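Local coordinates for protein CG8862 (Drosophila melanogaster, PDB 3ISM) that probably cleaves DNA and RNA as a magnesium-dependent mitochondrial endonuclease (EndoG), and is held here in a complex with its protein inhibitor EndoGI, at residues M23-P28 / D241-K246; H189-I194 / A235-F240; S35-V40 / Q112-E117. All coordinates share one frame; numbering follows the deposited sequence.

Contact 1 (M23-P28 / D241-K246); sequences MKYGFP and DQINRK
Tyr25 and Ile243 use similar first torsions. In Tyr25, CG is anti to the carbonyl carbon (chi1 -68°). In Ile243, CG1 is anti to its carbonyl carbon (chi1 -50°), and CD1 continues outward in an extended chain. The two side chains meet obliquely beside a type I beta turn, Met23 to Gly26. This surface contact joins the loop after helix 16-22 to the loop that runs from helix 228-235 toward strand 250-251. Gly26 N closes the turn on Met23 O at 3.2 Å. Ile243 CD1 lies over one face of the Tyr25 ring, 3.8 Å from its centroid, in a CH-pi contact. Ile243 CG1 sits closer to the rim, 3.4 Å from Tyr25 CD2. Lys24 CG covers the opposite face, so the ring is sandwiched between two aliphatic groups. Tyr25 OH is hydrogen-bonded to Glu197, which also forms a salt bridge with Lys24. Tyr155 of strand 153-161 meets the ring edge-to-face.

An alanine at Tyr25 would remove the ring, and would probably leave Ile243 without its CH-pi partner and Glu197 without the phenol bond.

The backbones are tied by one nearly straight bond. Gln242 N gives its hydrogen to Tyr25 O at 3.0 Å (N-H...O angle 163°), reaching the oxygen from above the carbonyl plane. Gln242 CG lies against the same carbonyl, 3.3 Å from Tyr25 O. Asp241 OD1 lies 3.7 Å from Gly26 CA, where a CB would collide with it; the preceding carbonyl oxygen would also obstruct one. The Gln242 chain bends at chi2, and its NE2 donates to Asp241 OD1 at 2.8 Å, from above the carboxylate plane.

Contact 2 (H189-I194 / A235-F240); sequences HFYKVI and AGLLFF
The Phe239 ring has Val193 CG2 over one face, displaced toward the rim and 4.2 Å from the centroid in a CH-pi contact. The Tyr191 ring meets Phe239 tip to tip. The ring planes are 55° apart and the centroids 5.1 Å apart, so the pair is oblique. Phe239 CZ lies 3.6 Å from both CZ and CE1 of Tyr191. The Phe240 ring turns its edge to the strand, with Val193 O in the ring plane and 3.5 Å from Phe240 CE2.

Val193 divides its two methyls between the two phenylalanines. CG1 is anti to the backbone N and lies 3.8 Å from Phe240 CE2, while CG2 takes Phe239. Phe239 and Phe240 are consecutive, yet both point toward the strand. The left-handed backbone of Phe240 (phi 51°, psi 45°) goes with this. Farther along, Leu237 CD1 packs 3.4 Å from Tyr191 OH, and Ala235 CB packs 4.1 Å from Tyr191 CE2.

Val231 of helix 228-235 touches Tyr191, Val193 and Phe239. Phe54 meets Phe240 edge-to-face. The contact is packing between buried, mostly apolar side chains, without a polar bond between the two segments.

Alternate residues of strand 189-197, Tyr191 and Val193, thus face the helix and the chain that leaves it. This is the hydrophobic core on one side of the central mixed sheet of a DNA/RNA non-specific endonuclease.

Contact 3 (S35-V40 / Q112-E117); sequences SHSDYV and QKHCDE
Residues 35-40 make a tight turn between strands 33-35 and 40-44, closed by a hydrogen bond from His36 N to Tyr39 O, and facing helix 112-116. Glu117 reaches into it with a chain extended beyond CG, and its carboxylate grips Ser37 twice. Ser37 N donates to Glu117 OE1 at 2.8 Å (N-H...O angle 156°). Ser37 OG donates to Glu117 OE2 at 2.7 Å. Both oxygens use their syn lone pairs, which fixes the rotation of the carboxylate. A water also donates to Glu117 OE1 at 2.7 Å and to His114 O, so buried OE1 has two firm donors.

Tyr39 OH donates to Glu117 O at 2.6 Å from above the carbonyl plane. With CG between the backbone N and the carbonyl carbon (chi1 70°), the ring carries its OH to this oxygen.

Asp38 CB lies over one face of the His114 ring, 4.1 Å from its centroid. A second water sits in the ring plane at the edge, 2.8 Å from His114 ND1, and donates to Asp38 OD2. His114 NE2 is hydrogen-bonded to Ser11 O. Asp38 OD1 forms a salt bridge with Arg18, and OD2 a hydrogen bond with His108.

Tyr39 lies about 7 Å, side chain to side chain, from His101, the predicted proton acceptor. The contact ties this sheet-edge turn, near the probable active site of a His-Me finger nuclease, to helix 112-116.

In the fold
Contact 1 spans the longest stretch of chain, and the other two fall within it; contact 3 closes before contact 2 opens. Segments 235-240 and 241-246 are continuous, so contacts 1 and 2 share one loop after helix 228-235. Their centres are about 12 Å apart. Contact 3 lies about 23 Å from contact 1 and about 21 Å from contact 2, centre to centre. It touches contact 1 where Met23 SD meets Val40. Contacts 2 and 3 do not touch, but the central mixed sheet joins them. Pro28 and Leu237 both meet Arg45 of the second subunit, another copy of this protein, whereas contact 3 lies toward the probable active site.

Contact 1 (M23-P28 / D241-K246)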
loop_
_atom_site.group_PDB
_atom_site.type_symbol
_atom_site.label_atom_id
_atom_site.label_comp_id
_atom_site.label_asym_id
_atom_site.label_seq_id
_atom_site.Cartn_x
_atom_site.Cartn_y
_atom_site.Cartn_z
ATOM N N MET B 23 -14.187 0.269 -20.557
ATOM C CA MET B 23 -13.399 1.402 -20.055
ATOM C C MET B 23 -13.749 2.727 -20.724
ATOM O O MET B 23 -12.894 3.603 -20.864
ATOM C CB MET B 23 -11.895 1.136 -20.213
ATOM C CG MET B 23 -11.409 -0.190 -19.623
ATOM S SD MET B 23 -11.871 -0.465 -17.889
ATOM C CE MET B 23 -10.996 0.860 -17.062
ATOM N N LYS B 24 -15.004 2.862 -21.129
ATOM C CA LYS B 24 -15.557 4.078 -21.729
ATOM C C LYS B 24 -15.208 5.384 -20.991
ATOM O O LYS B 24 -14.887 6.401 -21.613
ATOM C CB LYS B 24 -17.078 3.935 -21.789
ATOM C CG LYS B 24 -17.814 5.140 -22.341
ATOM C CD LYS B 24 -19.277 4.809 -22.534
ATOM C CE LYS B 24 -20.074 6.013 -22.921
ATOM N NZ LYS B 24 -21.456 5.600 -23.297
ATOM N N TYR B 25 -15.294 5.346 -19.666
ATOM C CA TYR B 25 -15.135 6.552 -18.859
ATOM C C TYR B 25 -13.736 6.733 -18.266
ATOM O O TYR B 25 -13.524 7.598 -17.420
ATOM C CB TYR B 25 -16.216 6.598 -17.777
ATOM C CG TYR B 25 -17.603 6.809 -18.359
ATOM C CD1 TYR B 25 -18.593 5.833 -18.236
ATOM C CD2 TYR B 25 -17.913 7.971 -19.065
ATOM C CE1 TYR B 25 -19.860 6.015 -18.787
ATOM C CE2 TYR B 25 -19.193 8.175 -19.607
ATOM C CZ TYR B 25 -20.157 7.188 -19.460
ATOM O OH TYR B 25 -21.408 7.371 -19.993
ATOM N N GLY B 26 -12.783 5.924 -18.717
ATOM C CA GLY B 26 -11.390 6.096 -18.311
ATOM C C GLY B 26 -10.893 4.979 -17.429
ATOM O O GLY B 26 -11.680 4.158 -16.950
ATOM N N PHE B 27 -9.581 4.956 -17.218
ATOM C CA PHE B 27 -8.926 3.991 -16.348
ATOM C C PHE B 27 -8.661 4.575 -14.963
ATOM O O PHE B 27 -7.995 5.596 -14.861
ATOM C CB PHE B 27 -7.575 3.571 -16.965
ATOM C CG PHE B 27 -7.702 2.656 -18.159
ATOM C CD1 PHE B 27 -7.283 1.333 -18.073
ATOM C CD2 PHE B 27 -8.224 3.118 -19.363
ATOM C CE1 PHE B 27 -7.388 0.470 -19.170
ATOM C CE2 PHE B 27 -8.341 2.265 -20.474
ATOM C CZ PHE B 27 -7.918 0.930 -20.368
ATOM N N PRO B 28 -9.143 3.916 -13.891
ATOM C CA PRO B 28 -8.781 4.379 -12.531
ATOM C C PRO B 28 -7.265 4.455 -12.263
ATOM O O PRO B 28 -6.804 5.343 -11.527
ATOM C CB PRO B 28 -9.436 3.332 -11.613
ATOM C CG PRO B 28 -10.601 2.814 -12.440
ATOM C CD PRO B 28 -10.025 2.735 -13.838
ATOM N N ASP B 241 -12.985 9.374 -14.709
ATOM C CA ASP B 241 -12.220 10.593 -15.004
ATOM C C ASP B 241 -12.657 11.335 -16.271
ATOM O O ASP B 241 -12.424 12.536 -16.381
ATOM C CB ASP B 241 -10.688 10.326 -14.992
ATOM C CG ASP B 241 -10.208 9.419 -16.145
ATOM O OD1 ASP B 241 -10.678 9.579 -17.293
ATOM O OD2 ASP B 241 -9.331 8.543 -15.904
ATOM N N GLN B 242 -13.303 10.632 -17.208
ATOM C CA GLN B 242 -13.857 11.272 -18.414
ATOM C C GLN B 242 -15.148 12.061 -18.152
ATOM O O GLN B 242 -15.556 12.866 -18.977
ATOM C CB GLN B 242 -14.090 10.251 -19.544
ATOM C CG GLN B 242 -12.826 9.528 -20.039
ATOM C CD GLN B 242 -11.795 10.480 -20.610
ATOM O OE1 GLN B 242 -12.001 11.067 -21.675
ATOM N NE2 GLN B 242 -10.684 10.646 -19.902
ATOM N N ILE B 243 -15.784 11.829 -17.007
ATOM C CA ILE B 243 -16.967 12.598 -16.604
ATOM C C ILE B 243 -16.596 13.741 -15.653
ATOM O O ILE B 243 -16.028 13.506 -14.591
ATOM C CB ILE B 243 -18.007 11.702 -15.891
ATOM C CG1 ILE B 243 -18.289 10.447 -16.721
ATOM C CG2 ILE B 243 -19.304 12.484 -15.603
ATOM C CD1 ILE B 243 -19.203 9.428 -16.039
ATOM N N ASN B 244 -16.911 14.970 -16.045
ATOM C CA ASN B 244 -16.892 16.117 -15.128
ATOM C C ASN B 244 -18.059 15.930 -14.139
ATOM O O ASN B 244 -19.201 15.745 -14.553
ATOM C CB ASN B 244 -17.029 17.415 -15.945
ATOM C CG ASN B 244 -17.134 18.680 -15.088
ATOM O OD1 ASN B 244 -16.826 18.695 -13.894
ATOM N ND2 ASN B 244 -17.563 19.763 -15.723
ATOM N N ARG B 245 -17.764 15.978 -12.840
ATOM C CA ARG B 245 -18.776 15.729 -11.798
ATOM C C ARG B 245 -19.892 16.775 -11.801
ATOM O O ARG B 245 -20.977 16.539 -11.254
ATOM C CB ARG B 245 -18.130 15.662 -10.405
ATOM C CG ARG B 245 -17.107 14.551 -10.222
ATOM C CD ARG B 245 -17.678 13.308 -9.537
ATOM N NE ARG B 245 -16.880 12.140 -9.893
ATOM C CZ ARG B 245 -15.894 11.629 -9.161
ATOM N NH1 ARG B 245 -15.579 12.151 -7.980
ATOM N NH2 ARG B 245 -15.240 10.568 -9.607
ATOM N N LYS B 246 -19.623 17.922 -12.425
ATOM C CA LYS B 246 -20.617 18.974 -12.581
ATOM C C LYS B 246 -21.641 18.625 -13.654
ATOM O O LYS B 246 -22.655 19.310 -13.792
ATOM C CB LYS B 246 -19.944 20.311 -12.906
ATOM C CG LYS B 246 -19.114 20.872 -11.759
ATOM C CD LYS B 246 -18.765 22.337 -12.004
ATOM C CE LYS B 246 -18.098 22.965 -10.785
ATOM N NZ LYS B 246 -16.797 22.305 -10.474
#

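Contact 2 (H189-I194 / A235-F240)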
loop_
_atom_site.group_PDB
_atom_site.type_symbol
_atom_site.label_atom_id
_atom_site.label_comp_id
_atom_site.label_asym_id
_atom_site.label_seq_id
_atom_site.Cartn_x
_atom_site.Cartn_y
_atom_site.Cartn_z
ATOM N N HIS B 189 -11.717 -2.597 3.993
ATOM C CA HIS B 189 -12.993 -2.144 3.403
ATOM C C HIS B 189 -12.968 -2.450 1.906
ATOM O O HIS B 189 -11.910 -2.697 1.340
ATOM C CB HIS B 189 -13.182 -0.621 3.554
ATOM C CG HIS B 189 -13.291 -0.127 4.969
ATOM N ND1 HIS B 189 -12.201 -0.027 5.811
ATOM C CD2 HIS B 189 -14.342 0.378 5.660
ATOM C CE1 HIS B 189 -12.586 0.468 6.976
ATOM N NE2 HIS B 189 -13.883 0.720 6.912
ATOM N N PHE B 190 -14.139 -2.404 1.270
ATOM C CA PHE B 190 -14.247 -2.468 -0.182
ATOM C C PHE B 190 -15.188 -1.370 -0.676
ATOM O O PHE B 190 -16.035 -0.921 0.058
ATOM C CB PHE B 190 -14.770 -3.842 -0.622
ATOM C CG PHE B 190 -13.847 -4.981 -0.296
ATOM C CD1 PHE B 190 -12.847 -5.356 -1.186
ATOM C CD2 PHE B 190 -13.992 -5.694 0.896
ATOM C CE1 PHE B 190 -11.980 -6.407 -0.882
ATOM C CE2 PHE B 190 -13.139 -6.756 1.205
ATOM C CZ PHE B 190 -12.126 -7.110 0.316
ATOM N N TYR B 191 -15.044 -0.940 -1.922
ATOM C CA TYR B 191 -15.944 0.076 -2.481
ATOM C C TYR B 191 -16.557 -0.424 -3.775
ATOM O O TYR B 191 -16.014 -1.319 -4.415
ATOM C CB TYR B 191 -15.204 1.397 -2.789
ATOM C CG TYR B 191 -14.072 1.228 -3.774
ATOM C CD1 TYR B 191 -14.306 1.128 -5.150
ATOM C CD2 TYR B 191 -12.762 1.148 -3.326
ATOM C CE1 TYR B 191 -13.267 0.928 -6.040
ATOM C CE2 TYR B 191 -11.714 0.970 -4.199
ATOM C CZ TYR B 191 -11.972 0.855 -5.544
ATOM O OH TYR B 191 -10.920 0.671 -6.384
ATOM N N LYS B 192 -17.669 0.196 -4.159
ATOM C CA LYS B 192 -18.172 0.144 -5.527
ATOM C C LYS B 192 -18.515 1.562 -5.921
ATOM O O LYS B 192 -19.226 2.257 -5.199
ATOM C CB LYS B 192 -19.414 -0.741 -5.652
ATOM C CG LYS B 192 -19.105 -2.240 -5.643
ATOM C CD LYS B 192 -20.362 -3.039 -5.963
ATOM C CE LYS B 192 -20.134 -4.557 -5.860
ATOM N NZ LYS B 192 -19.246 -5.061 -6.942
ATOM N N VAL B 193 -17.999 1.994 -7.061
ATOM C CA VAL B 193 -18.333 3.298 -7.600
ATOM C C VAL B 193 -18.989 3.053 -8.951
ATOM O O VAL B 193 -18.418 2.386 -9.803
ATOM C CB VAL B 193 -17.088 4.245 -7.691
ATOM C CG1 VAL B 193 -17.492 5.605 -8.286
ATOM C CG2 VAL B 193 -16.469 4.452 -6.305
ATOM N N ILE B 194 -20.196 3.598 -9.121
ATOM C CA ILE B 194 -21.146 3.167 -10.148
ATOM C C ILE B 194 -21.715 4.358 -10.939
ATOM O O ILE B 194 -22.090 5.371 -10.353
ATOM C CB ILE B 194 -22.348 2.441 -9.464
ATOM C CG1 ILE B 194 -21.872 1.321 -8.519
ATOM C CG2 ILE B 194 -23.349 1.931 -10.485
ATOM C CD1 ILE B 194 -22.720 1.195 -7.253
ATOM N N ALA B 235 -8.453 5.593 -2.050
ATOM C CA ALA B 235 -7.945 4.507 -2.921
ATOM C C ALA B 235 -6.684 4.861 -3.676
ATOM O O ALA B 235 -5.982 3.970 -4.162
ATOM C CB ALA B 235 -9.022 4.053 -3.932
ATOM N N GLY B 236 -6.414 6.154 -3.835
ATOM C CA GLY B 236 -5.317 6.565 -4.705
ATOM C C GLY B 236 -5.690 6.324 -6.156
ATOM O O GLY B 236 -4.851 5.968 -6.961
ATOM N N LEU B 237 -6.964 6.505 -6.485
ATOM C CA LEU B 237 -7.465 6.269 -7.850
ATOM C C LEU B 237 -8.454 7.350 -8.206
ATOM O O LEU B 237 -9.076 7.911 -7.321
ATOM C CB LEU B 237 -8.203 4.922 -7.937
ATOM C CG LEU B 237 -7.394 3.641 -7.681
ATOM C CD1 LEU B 237 -8.291 2.396 -7.580
ATOM C CD2 LEU B 237 -6.319 3.465 -8.756
ATOM N N LEU B 238 -8.626 7.619 -9.497
ATOM C CA LEU B 238 -9.707 8.501 -9.948
ATOM C C LEU B 238 -10.700 7.722 -10.802
ATOM O O LEU B 238 -10.330 7.106 -11.811
ATOM C CB LEU B 238 -9.163 9.718 -10.709
ATOM C CG LEU B 238 -8.235 10.683 -9.950
ATOM C CD1 LEU B 238 -7.479 11.553 -10.956
ATOM C CD2 LEU B 238 -8.979 11.561 -8.928
ATOM N N PHE B 239 -11.967 7.762 -10.402
ATOM C CA PHE B 239 -13.024 7.001 -11.084
ATOM C C PHE B 239 -13.782 7.879 -12.055
ATOM O O PHE B 239 -14.028 9.072 -11.783
ATOM C CB PHE B 239 -13.986 6.350 -10.068
ATOM C CG PHE B 239 -13.286 5.590 -8.980
ATOM C CD1 PHE B 239 -12.681 4.360 -9.241
ATOM C CD2 PHE B 239 -13.213 6.108 -7.696
ATOM C CE1 PHE B 239 -12.013 3.659 -8.231
ATOM C CE2 PHE B 239 -12.543 5.427 -6.682
ATOM C CZ PHE B 239 -11.953 4.183 -6.950
ATOM N N PHE B 240 -14.124 7.298 -13.208
ATOM C CA PHE B 240 -14.913 7.988 -14.214
ATOM C C PHE B 240 -14.310 9.364 -14.534
ATOM O O PHE B 240 -15.020 10.377 -14.628
ATOM C CB PHE B 240 -16.385 8.063 -13.758
ATOM C CG PHE B 240 -17.008 6.698 -13.523
ATOM C CD1 PHE B 240 -17.562 5.977 -14.583
ATOM C CD2 PHE B 240 -17.003 6.118 -12.260
ATOM C CE1 PHE B 240 -18.109 4.722 -14.380
ATOM C CE2 PHE B 240 -17.551 4.860 -12.052
ATOM C CZ PHE B 240 -18.103 4.159 -13.110
#

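Contact 3 (S35-V40 / Q112-E117)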
loop_
_atom_site.group_PDB
_atom_site.type_symbol
_atom_site.label_atom_id
_atom_site.label_comp_id
_atom_site.label_asym_id
_atom_site.label_seq_id
_atom_site.Cartn_x
_atom_site.Cartn_y
_atom_site.Cartn_z
ATOM N N SER B 35 -6.993 -7.748 -19.158
ATOM C CA SER B 35 -8.338 -7.829 -19.711
ATOM C C SER B 35 -8.816 -9.270 -19.769
ATOM O O SER B 35 -8.084 -10.143 -20.212
ATOM C CB SER B 35 -8.366 -7.232 -21.123
ATOM O OG SER B 35 -7.786 -5.939 -21.153
ATOM N N HIS B 36 -10.039 -9.503 -19.321
ATOM C CA HIS B 36 -10.690 -10.771 -19.561
ATOM C C HIS B 36 -11.770 -10.516 -20.610
ATOM O O HIS B 36 -11.863 -9.412 -21.162
ATOM C CB HIS B 36 -11.223 -11.378 -18.254
ATOM C CG HIS B 36 -10.135 -11.769 -17.305
ATOM N ND1 HIS B 36 -9.516 -13.001 -17.349
ATOM C CD2 HIS B 36 -9.505 -11.066 -16.333
ATOM C CE1 HIS B 36 -8.573 -13.052 -16.424
ATOM N NE2 HIS B 36 -8.540 -11.887 -15.799
ATOM N N SER B 37 -12.556 -11.537 -20.910
ATOM C CA SER B 37 -13.598 -11.440 -21.911
ATOM C C SER B 37 -14.711 -10.446 -21.593
ATOM O O SER B 37 -15.334 -9.919 -22.513
ATOM C CB SER B 37 -14.208 -12.810 -22.165
ATOM O OG SER B 37 -13.205 -13.772 -22.449
ATOM N N ASP B 38 -14.982 -10.201 -20.313
ATOM C CA ASP B 38 -16.119 -9.346 -19.940
ATOM C C ASP B 38 -15.870 -8.495 -18.697
ATOM O O ASP B 38 -16.798 -7.899 -18.157
ATOM C CB ASP B 38 -17.408 -10.170 -19.787
ATOM C CG ASP B 38 -18.680 -9.323 -19.934
ATOM O OD1 ASP B 38 -18.732 -8.460 -20.839
ATOM O OD2 ASP B 38 -19.645 -9.533 -19.156
ATOM N N TYR B 39 -14.620 -8.433 -18.248
ATOM C CA TYR B 39 -14.220 -7.456 -17.229
ATOM C C TYR B 39 -12.756 -7.070 -17.382
ATOM O O TYR B 39 -12.012 -7.718 -18.124
ATOM C CB TYR B 39 -14.541 -7.927 -15.800
ATOM C CG TYR B 39 -13.713 -9.075 -15.238
ATOM C CD1 TYR B 39 -12.734 -8.839 -14.280
ATOM C CD2 TYR B 39 -13.951 -10.394 -15.615
ATOM C CE1 TYR B 39 -11.999 -9.877 -13.735
ATOM C CE2 TYR B 39 -13.221 -11.441 -15.067
ATOM C CZ TYR B 39 -12.252 -11.176 -14.132
ATOM O OH TYR B 39 -11.507 -12.204 -13.578
ATOM N N VAL B 40 -12.368 -5.992 -16.712
ATOM C CA VAL B 40 -10.989 -5.508 -16.738
ATOM C C VAL B 40 -10.442 -5.519 -15.308
ATOM O O VAL B 40 -11.167 -5.217 -14.363
ATOM C CB VAL B 40 -10.880 -4.096 -17.390
ATOM C CG1 VAL B 40 -9.436 -3.615 -17.430
ATOM C CG2 VAL B 40 -11.450 -4.115 -18.811
ATOM N N GLN B 112 -20.524 -19.147 -20.601
ATOM C CA GLN B 112 -19.837 -19.931 -19.575
ATOM C C GLN B 112 -18.448 -19.390 -19.238
ATOM O O GLN B 112 -18.133 -19.173 -18.069
ATOM C CB GLN B 112 -19.731 -21.402 -20.010
ATOM C CG GLN B 112 -19.106 -22.316 -18.965
ATOM C CD GLN B 112 -19.929 -22.373 -17.700
ATOM O OE1 GLN B 112 -21.139 -22.544 -17.754
ATOM N NE2 GLN B 112 -19.282 -22.219 -16.559
ATOM N N LYS B 113 -17.637 -19.155 -20.266
ATOM C CA LYS B 113 -16.253 -18.692 -20.088
ATOM C C LYS B 113 -16.137 -17.307 -19.433
ATOM O O LYS B 113 -15.183 -17.040 -18.689
ATOM C CB LYS B 113 -15.495 -18.753 -21.422
ATOM C CG LYS B 113 -14.089 -18.188 -21.359
ATOM C CD LYS B 113 -13.066 -19.048 -22.078
ATOM C CE LYS B 113 -11.661 -18.741 -21.519
ATOM N NZ LYS B 113 -10.576 -19.459 -22.276
ATOM N N HIS B 114 -17.116 -16.444 -19.691
ATOM C CA HIS B 114 -17.169 -15.114 -19.073
ATOM C C HIS B 114 -17.242 -15.248 -17.558
ATOM O O HIS B 114 -16.585 -14.508 -16.827
ATOM C CB HIS B 114 -18.392 -14.334 -19.576
ATOM C CG HIS B 114 -18.276 -13.861 -20.992
ATOM N ND1 HIS B 114 -19.197 -13.014 -21.567
ATOM C CD2 HIS B 114 -17.349 -14.109 -21.946
ATOM C CE1 HIS B 114 -18.851 -12.772 -22.818
ATOM N NE2 HIS B 114 -17.728 -13.417 -23.069
ATOM N N CYS B 115 -18.064 -16.202 -17.118
ATOM C CA CYS B 115 -18.272 -16.537 -15.718
ATOM C C CYS B 115 -17.051 -17.270 -15.151
ATOM O O CYS B 115 -16.565 -16.925 -14.067
ATOM C CB CYS B 115 -19.532 -17.409 -15.589
ATOM S SG CYS B 115 -20.044 -17.747 -13.887
ATOM N N ASP B 116 -16.563 -18.269 -15.897
ATOM C CA ASP B 116 -15.349 -19.025 -15.537
ATOM C C ASP B 116 -14.198 -18.103 -15.174
ATOM O O ASP B 116 -13.489 -18.322 -14.184
ATOM C CB ASP B 116 -14.896 -19.925 -16.695
ATOM C CG ASP B 116 -15.709 -21.199 -16.810
ATOM O OD1 ASP B 116 -16.299 -21.623 -15.799
ATOM O OD2 ASP B 116 -15.747 -21.789 -17.914
ATOM N N GLU B 117 -14.003 -17.075 -15.993
ATOM C CA GLU B 117 -12.902 -16.141 -15.799
ATOM C C GLU B 117 -12.978 -15.310 -14.500
ATOM O O GLU B 117 -11.965 -14.759 -14.060
ATOM C CB GLU B 117 -12.761 -15.222 -17.021
ATOM C CG GLU B 117 -12.226 -15.894 -18.303
ATOM C CD GLU B 117 -12.532 -15.065 -19.555
ATOM O OE1 GLU B 117 -12.933 -13.889 -19.407
ATOM O OE2 GLU B 117 -12.399 -15.582 -20.687
HETATM O O HOH W 1 -20.976 -12.048 -19.656
HETATM O O HOH W 2 -14.914 -12.525 -18.243
#